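PDB 6RW7: carbohydrate binding module family 33 and 10 domain protein from Teredinibacter turnerae, which is a copper-dependent lytic polysaccharide monooxygenase of family AA10, in which this catalytic domain probably cleaves cellulose chains by oxidation. Local coordinates for residues Ile102-Glu113 with Glu184-Phe195. Sequence-based numbering, arbitrary orientation.
Sequences ISYGPHFSDTEE and EWGRNEHTYERF. With CU1 (copper (I) ion), chain D.
Ile-102 sets its CG2 methyl over one face of the Trp-185 indole, a CH-pi contact 3.5 Å from the centroid of the six-membered ring. Further along, Gly-105 O comes to the edge of the same indole, near CH2. His-107 binds the copper (I) ion through NE2 at 2.0 Å, and the backbone N of His-1 is another ligand, as expected for the histidine brace of these enzymes. The guanidinium of Arg-187 lies flat on the imidazole, planes 12° apart, with NH1 over the ring centre; a bend at chi3 (64°) turns its end back across the histidine. Asp-110 holds that guanidinium side-on, OD1 taking NE and OD2 taking NH2, each at 2.9 Å. The arginine's NH1 also bridges to Glu-193 OE1, which stands 3.7 Å from the copper, so this second-shell network probably helps to hold the imidazole in place. Asp-110 O receives Asn-188 N, while a water joins Asp-110 OD2 to Asn-188 OD1. Thr-111 OG1 accepts Trp-185 NE1 at 3.0 Å, in the plane of the indole, and donates its own hydrogen bond to His-107 O, linking the indole to the backbone of the copper-binding His-107. Glu-112 and Glu-113 both direct their backbone N to Gly-186 O, forming a classic beta bulge, and Glu-113 O accepts Gly-186 N. Glu-113 OE2 takes both NH1 and NH2 of Arg-194 end-on, the carboxylate nearly perpendicular (87°) to the guanidinium; OE1 pairs with Lys-59. The bulge shifts the register by one residue at the start of the antiparallel pairing of strands 111-118 and 178-187. Strand 193-202 follows on the other side of 178-187, strand 142-145 pairs with 111-118, and Ile-166 of strand 165-172, in the second sheet, packs against Ile-102, Thr-111 and Trp-185.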
ATOM      1  N   ILE A 102      11.694  -2.899  -2.165  1.00 11.02           N
ATOM      2  CA  ILE A 102      11.660  -3.451  -3.547  1.00 11.12           C
ATOM      3  C   ILE A 102      12.725  -4.552  -3.679  1.00 10.96           C
ATOM      4  O   ILE A 102      13.054  -4.917  -4.798  1.00 11.22           O
ATOM      5  CB  ILE A 102      11.766  -2.314  -4.599  1.00 11.22           C
ATOM      6  CG1 ILE A 102      13.155  -1.665  -4.675  1.00 11.89           C
ATOM      7  CG2 ILE A 102      10.686  -1.260  -4.369  1.00 10.95           C
ATOM      8  CD1 ILE A 102      13.309  -0.777  -5.896  1.00 12.56           C
ATOM      9  N   SER A 103      13.115  -5.166  -2.563  1.00 11.36           N
ATOM     10  CA  SER A 103      14.193  -6.187  -2.532  1.00 12.12           C
ATOM     11  C   SER A 103      13.842  -7.383  -3.435  1.00 12.36           C
ATOM     12  O   SER A 103      14.756  -7.929  -4.078  1.00 12.40           O
ATOM     13  CB  SER A 103      14.483  -6.633  -1.133  1.00 13.81           C
ATOM     14  OG  SER A 103      13.357  -7.272  -0.576  1.00 17.23           O
ATOM     15  N   TYR A 104      12.578  -7.785  -3.511  1.00 11.15           N
ATOM     16  CA  TYR A 104      12.178  -8.984  -4.300  1.00 11.22           C
ATOM     17  C   TYR A 104      12.134  -8.679  -5.796  1.00 12.26           C
ATOM     18  O   TYR A 104      11.950  -9.612  -6.576  1.00 15.15           O
ATOM     19  CB  TYR A 104      10.828  -9.523  -3.833  1.00 11.44           C
ATOM     20  CG  TYR A 104      10.888 -10.046  -2.431  1.00 11.24           C
ATOM     21  CD1 TYR A 104      11.568 -11.217  -2.122  1.00 11.86           C
ATOM     22  CD2 TYR A 104      10.309  -9.340  -1.392  1.00 12.35           C
ATOM     23  CE1 TYR A 104      11.648 -11.680  -0.819  1.00 12.48           C
ATOM     24  CE2 TYR A 104      10.371  -9.787  -0.083  1.00 12.53           C
ATOM     25  CZ  TYR A 104      11.048 -10.963   0.203  1.00 12.52           C
ATOM     26  OH  TYR A 104      11.093 -11.382   1.499  1.00 14.63           O
ATOM     27  N   GLY A 105      12.265  -7.423  -6.195  1.00 12.19           N
ATOM     28  CA  GLY A 105      12.308  -7.040  -7.613  1.00 12.86           C
ATOM     29  C   GLY A 105      12.740  -5.590  -7.725  1.00 12.66           C
ATOM     30  O   GLY A 105      11.896  -4.694  -7.810  1.00 12.19           O
ATOM     31  N   PRO A 106      14.055  -5.304  -7.592  1.00 12.64           N
ATOM     32  CA  PRO A 106      14.517  -3.938  -7.369  1.00 12.27           C
ATOM     33  C   PRO A 106      14.661  -3.144  -8.672  1.00 12.19           C
ATOM     34  O   PRO A 106      15.763  -2.807  -9.116  1.00 13.24           O
ATOM     35  CB  PRO A 106      15.829  -4.162  -6.616  1.00 13.57           C
ATOM     36  CG  PRO A 106      16.364  -5.436  -7.237  1.00 13.77           C
ATOM     37  CD  PRO A 106      15.130  -6.294  -7.436  1.00 13.60           C
ATOM     38  N   HIS A 107      13.511  -2.800  -9.237  1.00 11.87           N
ATOM     39  CA  HIS A 107      13.393  -2.096 -10.535  1.00 12.05           C
ATOM     40  C   HIS A 107      13.660  -0.587 -10.338  1.00 10.99           C
ATOM     41  O   HIS A 107      12.811   0.233 -10.725  1.00 11.61           O
ATOM     42  CB  HIS A 107      12.000  -2.304 -11.145  1.00 13.19           C
ATOM     43  CG  HIS A 107      11.438  -3.680 -11.056  1.00 15.23           C
ATOM     44  ND1 HIS A 107      12.012  -4.755 -11.706  1.00 16.56           N
ATOM     45  CD2 HIS A 107      10.333  -4.151 -10.434  1.00 14.82           C
ATOM     46  CE1 HIS A 107      11.294  -5.839 -11.469  1.00 16.71           C
ATOM     47  NE2 HIS A 107      10.251  -5.496 -10.689  1.00 15.43           N
ATOM     48  N   PHE A 108      14.816  -0.210  -9.817  1.00 11.17           N
ATOM     49  CA  PHE A 108      15.218   1.207  -9.664  1.00 11.33           C
ATOM     50  C   PHE A 108      15.292   1.883 -11.031  1.00 11.72           C
ATOM     51  O   PHE A 108      14.843   3.014 -11.163  1.00 12.07           O
ATOM     52  CB  PHE A 108      16.565   1.302  -8.957  1.00 11.26           C
ATOM     53  CG  PHE A 108      16.510   1.006  -7.482  1.00 11.89           C
ATOM     54  CD1 PHE A 108      15.985   1.929  -6.597  1.00 11.94           C
ATOM     55  CD2 PHE A 108      17.036  -0.172  -6.969  1.00 12.28           C
ATOM     56  CE1 PHE A 108      15.982   1.682  -5.230  1.00 11.49           C
ATOM     57  CE2 PHE A 108      17.032  -0.424  -5.606  1.00 12.73           C
ATOM     58  CZ  PHE A 108      16.493   0.501  -4.736  1.00 12.33           C
ATOM     59  N   SER A 109      15.875   1.201 -12.015  1.00 12.67           N
ATOM     60  CA  SER A 109      16.352   1.824 -13.276  1.00 13.01           C
ATOM     61  C   SER A 109      15.216   2.441 -14.102  1.00 11.88           C
ATOM     62  O   SER A 109      15.530   3.341 -14.901  1.00 13.10           O
ATOM     63  CB  SER A 109      17.150   0.849 -14.102  1.00 13.77           C
ATOM     64  OG  SER A 109      16.293  -0.139 -14.660  1.00 14.92           O
ATOM     65  N   ASP A 110      13.966   1.985 -13.972  1.00 11.88           N
ATOM     66  CA  ASP A 110      12.839   2.575 -14.731  1.00 11.79           C
ATOM     67  C   ASP A 110      11.689   2.901 -13.767  1.00 10.74           C
ATOM     68  O   ASP A 110      10.572   3.080 -14.243  1.00 11.56           O
ATOM     69  CB  ASP A 110      12.444   1.701 -15.930  1.00 12.78           C
ATOM     70  CG  ASP A 110      12.003   0.304 -15.528  1.00 14.17           C
ATOM     71  OD1 ASP A 110      11.958   0.009 -14.302  1.00 12.82           O
ATOM     72  OD2 ASP A 110      11.707  -0.495 -16.461  1.00 14.72           O
ATOM     73  N   THR A 111      11.972   3.042 -12.473  1.00 10.25           N
ATOM     74  CA  THR A 111      10.988   3.631 -11.539  1.00 10.61           C
ATOM     75  C   THR A 111      10.610   5.027 -12.041  1.00 10.29           C
ATOM     76  O   THR A 111      11.531   5.806 -12.377  1.00 10.93           O
ATOM     77  CB  THR A 111      11.544   3.739 -10.118  1.00 10.81           C
ATOM     78  OG1 THR A 111      11.553   2.414  -9.579  1.00 11.57           O
ATOM     79  CG2 THR A 111      10.700   4.636  -9.242  1.00 10.99           C
ATOM     80  N   GLU A 112       9.327   5.355 -12.074  1.00 10.71           N
ATOM     81  CA  GLU A 112       8.872   6.691 -12.531  1.00 11.36           C
ATOM     82  C   GLU A 112       8.110   7.438 -11.433  1.00 11.08           C
ATOM     83  O   GLU A 112       8.345   8.663 -11.295  1.00 11.44           O
ATOM     84  CB  GLU A 112       7.992   6.581 -13.766  1.00 12.62           C
ATOM     85  CG  GLU A 112       7.588   7.950 -14.252  1.00 14.50           C
ATOM     86  CD  GLU A 112       7.099   7.990 -15.682  1.00 15.78           C
ATOM     87  OE1 GLU A 112       6.409   7.040 -16.096  1.00 17.10           O
ATOM     88  OE2 GLU A 112       7.414   8.994 -16.377  1.00 18.93           O
ATOM     89  N   GLU A 113       7.194   6.805 -10.704  1.00 10.65           N
ATOM     90  CA  GLU A 113       6.425   7.633  -9.753  1.00 11.37           C
ATOM     91  C   GLU A 113       5.963   6.830  -8.546  1.00 10.93           C
ATOM     92  O   GLU A 113       5.831   5.605  -8.593  1.00 10.66           O
ATOM     93  CB  GLU A 113       5.253   8.325 -10.441  1.00 12.48           C
ATOM     94  CG  GLU A 113       4.287   7.345 -11.063  1.00 12.20           C
ATOM     95  CD  GLU A 113       3.037   7.928 -11.698  1.00 13.10           C
ATOM     96  OE1 GLU A 113       3.037   9.125 -12.028  1.00 15.31           O
ATOM     97  OE2 GLU A 113       2.042   7.196 -11.807  1.00 13.63           O
ATOM     98  N   GLU A 184       0.857   3.560  -4.633  1.00  8.64           N
ATOM     99  CA  GLU A 184       1.313   2.926  -5.873  1.00  9.17           C
ATOM    100  C   GLU A 184       2.788   3.223  -6.109  1.00  8.63           C
ATOM    101  O   GLU A 184       3.236   4.361  -5.851  1.00  8.77           O
ATOM    102  CB  GLU A 184       0.537   3.464  -7.075  1.00  9.20           C
ATOM    103  CG  GLU A 184      -0.961   3.343  -6.957  1.00 10.20           C
ATOM    104  CD  GLU A 184      -1.726   3.902  -8.145  1.00 10.73           C
ATOM    105  OE1 GLU A 184      -1.101   4.625  -8.977  1.00 11.54           O
ATOM    106  OE2 GLU A 184      -2.934   3.612  -8.227  1.00 12.76           O
ATOM    107  N   TRP A 185       3.474   2.229  -6.662  1.00  8.28           N
ATOM    108  CA  TRP A 185       4.855   2.387  -7.166  1.00  8.71           C
ATOM    109  C   TRP A 185       4.799   2.046  -8.649  1.00  8.59           C
ATOM    110  O   TRP A 185       4.543   0.881  -8.963  1.00  9.26           O
ATOM    111  CB  TRP A 185       5.837   1.537  -6.361  1.00  8.91           C
ATOM    112  CG  TRP A 185       7.153   1.318  -7.031  1.00  8.60           C
ATOM    113  CD1 TRP A 185       7.902   2.225  -7.723  1.00  9.34           C
ATOM    114  CD2 TRP A 185       7.873   0.076  -7.054  1.00  9.15           C
ATOM    115  NE1 TRP A 185       9.027   1.623  -8.205  1.00  9.56           N
ATOM    116  CE2 TRP A 185       9.032   0.308  -7.819  1.00  9.85           C
ATOM    117  CE3 TRP A 185       7.644  -1.201  -6.520  1.00  9.85           C
ATOM    118  CZ2 TRP A 185       9.955  -0.699  -8.072  1.00  9.83           C
ATOM    119  CZ3 TRP A 185       8.571  -2.189  -6.765  1.00 10.22           C
ATOM    120  CH2 TRP A 185       9.698  -1.942  -7.548  1.00 10.15           C
ATOM    121  N   GLY A 186       4.989   3.038  -9.509  1.00  9.23           N
ATOM    122  CA  GLY A 186       4.851   2.824 -10.957  1.00  9.46           C
ATOM    123  C   GLY A 186       6.178   2.908 -11.669  1.00 10.06           C
ATOM    124  O   GLY A 186       6.932   3.897 -11.482  1.00 10.56           O
ATOM    125  N   ARG A 187       6.443   1.918 -12.509  1.00 10.49           N
ATOM    126  CA  ARG A 187       7.552   1.960 -13.484  1.00 10.64           C
ATOM    127  C   ARG A 187       7.072   2.713 -14.725  1.00 11.40           C
ATOM    128  O   ARG A 187       5.864   2.953 -14.892  1.00 11.40           O
ATOM    129  CB  ARG A 187       8.006   0.530 -13.791  1.00 10.91           C
ATOM    130  CG  ARG A 187       8.596  -0.164 -12.576  1.00 11.18           C
ATOM    131  CD  ARG A 187       8.847  -1.634 -12.792  1.00 11.55           C
ATOM    132  NE  ARG A 187       9.842  -1.872 -13.827  1.00 11.69           N
ATOM    133  CZ  ARG A 187      10.030  -3.034 -14.455  1.00 12.67           C
ATOM    134  NH1 ARG A 187       9.328  -4.106 -14.129  1.00 13.19           N
ATOM    135  NH2 ARG A 187      10.915  -3.115 -15.414  1.00 13.83           N
ATOM    136  N   ASN A 188       8.014   3.061 -15.582  1.00 10.87           N
ATOM    137  CA  ASN A 188       7.720   3.887 -16.759  1.00 11.42           C
ATOM    138  C   ASN A 188       7.030   3.040 -17.837  1.00 11.39           C
ATOM    139  O   ASN A 188       6.773   1.845 -17.641  1.00 11.25           O
ATOM    140  CB  ASN A 188       8.992   4.585 -17.221  1.00 12.49           C
ATOM    141  CG  ASN A 188       9.873   3.716 -18.083  1.00 13.03           C
ATOM    142  OD1 ASN A 188       9.778   2.489 -18.083  1.00 12.92           O
ATOM    143  ND2 ASN A 188      10.712   4.383 -18.849  1.00 15.49           N
ATOM    144  N   GLU A 189       6.789   3.668 -18.979  1.00 13.40           N
ATOM    145  CA  GLU A 189       5.981   3.110 -20.083  1.00 15.17           C
ATOM    146  C   GLU A 189       6.629   1.869 -20.707  1.00 14.50           C
ATOM    147  O   GLU A 189       5.897   1.182 -21.428  1.00 16.24           O
ATOM    148  CB  GLU A 189       5.787   4.205 -21.131  1.00 18.78           C
ATOM    149  CG  GLU A 189       7.088   4.596 -21.790  1.00 21.14           C
ATOM    150  CD  GLU A 189       6.977   5.630 -22.884  1.00 28.06           C
ATOM    151  OE1 GLU A 189       5.849   5.849 -23.372  1.00 34.58           O
ATOM    152  OE2 GLU A 189       8.026   6.175 -23.268  1.00 37.19           O
ATOM    153  N   HIS A 190       7.899   1.537 -20.463  1.00 13.54           N
ATOM    154  CA  HIS A 190       8.487   0.316 -21.078  1.00 14.61           C
ATOM    155  C   HIS A 190       7.623  -0.900 -20.685  1.00 14.57           C
ATOM    156  O   HIS A 190       7.428  -1.793 -21.525  1.00 13.70           O
ATOM    157  CB  HIS A 190       9.949   0.101 -20.674  1.00 16.99           C
ATOM    158  CG  HIS A 190      10.613  -0.998 -21.435  1.00 19.02           C
ATOM    159  ND1 HIS A 190      11.013  -0.839 -22.747  1.00 21.90           N
ATOM    160  CD2 HIS A 190      10.912  -2.269 -21.097  1.00 21.98           C
ATOM    161  CE1 HIS A 190      11.547  -1.969 -23.174  1.00 22.28           C
ATOM    162  NE2 HIS A 190      11.507  -2.853 -22.188  1.00 22.42           N
ATOM    163  N   THR A 191       7.156  -0.943 -19.433  1.00 12.92           N
ATOM    164  CA  THR A 191       6.315  -2.024 -18.880  1.00 12.09           C
ATOM    165  C   THR A 191       4.988  -1.510 -18.327  1.00 11.87           C
ATOM    166  O   THR A 191       4.035  -2.301 -18.233  1.00 11.89           O
ATOM    167  CB  THR A 191       7.014  -2.778 -17.736  1.00 11.99           C
ATOM    168  OG1 THR A 191       7.184  -1.957 -16.563  1.00 11.19           O
ATOM    169  CG2 THR A 191       8.336  -3.378 -18.173  1.00 12.42           C
ATOM    170  N   TYR A 192       4.980  -0.268 -17.827  1.00 11.17           N
ATOM    171  CA  TYR A 192       3.882   0.297 -16.999  1.00 11.49           C
ATOM    172  C   TYR A 192       3.605  -0.586 -15.784  1.00 11.17           C
ATOM    173  O   TYR A 192       2.545  -0.479 -15.169  1.00 11.02           O
ATOM    174  CB  TYR A 192       2.600   0.539 -17.804  1.00 12.78           C
ATOM    175  CG  TYR A 192       2.589   1.853 -18.554  1.00 14.47           C
ATOM    176  CD1 TYR A 192       2.780   3.059 -17.904  1.00 14.70           C
ATOM    177  CD2 TYR A 192       2.448   1.885 -19.929  1.00 16.12           C
ATOM    178  CE1 TYR A 192       2.786   4.266 -18.595  1.00 15.39           C
ATOM    179  CE2 TYR A 192       2.424   3.079 -20.629  1.00 16.30           C
ATOM    180  CZ  TYR A 192       2.606   4.278 -19.965  1.00 16.51           C
ATOM    181  OH  TYR A 192       2.623   5.440 -20.695  1.00 19.01           O
ATOM    182  N   GLU A 193       4.555  -1.409 -15.377  1.00 10.46           N
ATOM    183  CA  GLU A 193       4.308  -2.303 -14.220  1.00 10.78           C
ATOM    184  C   GLU A 193       4.203  -1.438 -12.963  1.00  9.86           C
ATOM    185  O   GLU A 193       4.991  -0.499 -12.796  1.00 11.01           O
ATOM    186  CB  GLU A 193       5.430  -3.325 -14.100  1.00 11.77           C
ATOM    187  CG  GLU A 193       5.176  -4.384 -13.073  1.00 12.66           C
ATOM    188  CD  GLU A 193       6.149  -5.523 -13.207  1.00 14.80           C
ATOM    189  OE1 GLU A 193       7.246  -5.428 -12.636  1.00 16.06           O
ATOM    190  OE2 GLU A 193       5.837  -6.445 -14.001  1.00 19.25           O
ATOM    191  N   ARG A 194       3.211  -1.739 -12.152  1.00  9.22           N
ATOM    192  CA  ARG A 194       2.815  -0.892 -10.999  1.00  9.48           C
ATOM    193  C   ARG A 194       2.460  -1.809  -9.835  1.00  9.46           C
ATOM    194  O   ARG A 194       1.777  -2.819 -10.054  1.00  8.98           O
ATOM    195  CB  ARG A 194       1.623  -0.024 -11.396  1.00  9.58           C
ATOM    196  CG  ARG A 194       1.174   0.985 -10.343  1.00  9.35           C
ATOM    197  CD  ARG A 194       0.099   1.907 -10.928  1.00  9.45           C
ATOM    198  NE  ARG A 194       0.724   2.716 -11.974  1.00 10.03           N
ATOM    199  CZ  ARG A 194       1.252   3.928 -11.821  1.00 10.09           C
ATOM    200  NH1 ARG A 194       1.122   4.624 -10.696  1.00 10.19           N
ATOM    201  NH2 ARG A 194       1.932   4.462 -12.819  1.00 10.73           N
ATOM    202  N   PHE A 195       2.917  -1.459  -8.634  1.00  9.42           N
ATOM    203  CA  PHE A 195       2.663  -2.245  -7.410  1.00  9.62           C
ATOM    204  C   PHE A 195       1.845  -1.404  -6.447  1.00  9.47           C
ATOM    205  O   PHE A 195       1.939  -0.156  -6.478  1.00  9.52           O
ATOM    206  CB  PHE A 195       3.980  -2.709  -6.793  1.00  9.79           C
ATOM    207  CG  PHE A 195       4.704  -3.646  -7.715  1.00  9.79           C
ATOM    208  CD1 PHE A 195       5.591  -3.147  -8.650  1.00 10.79           C
ATOM    209  CD2 PHE A 195       4.453  -5.013  -7.674  1.00  9.96           C
ATOM    210  CE1 PHE A 195       6.209  -4.010  -9.542  1.00 10.68           C
ATOM    211  CE2 PHE A 195       5.055  -5.867  -8.580  1.00 10.64           C
ATOM    212  CZ  PHE A 195       5.921  -5.357  -9.511  1.00 10.52           C
TER
HETATM  213 CU   CU1 D 303       9.100  -6.789  -9.759  1.00 14.51          CU
HETATM  214  O   HOH W   1       9.064  -0.055 -17.175  1.00 11.54           O
HETATM  215  O   HOH W   2       4.536   5.519 -14.561  1.00 13.73           O
HETATM  216  O   HOH W   3      10.831  -8.650  -9.980  1.00 42.45           O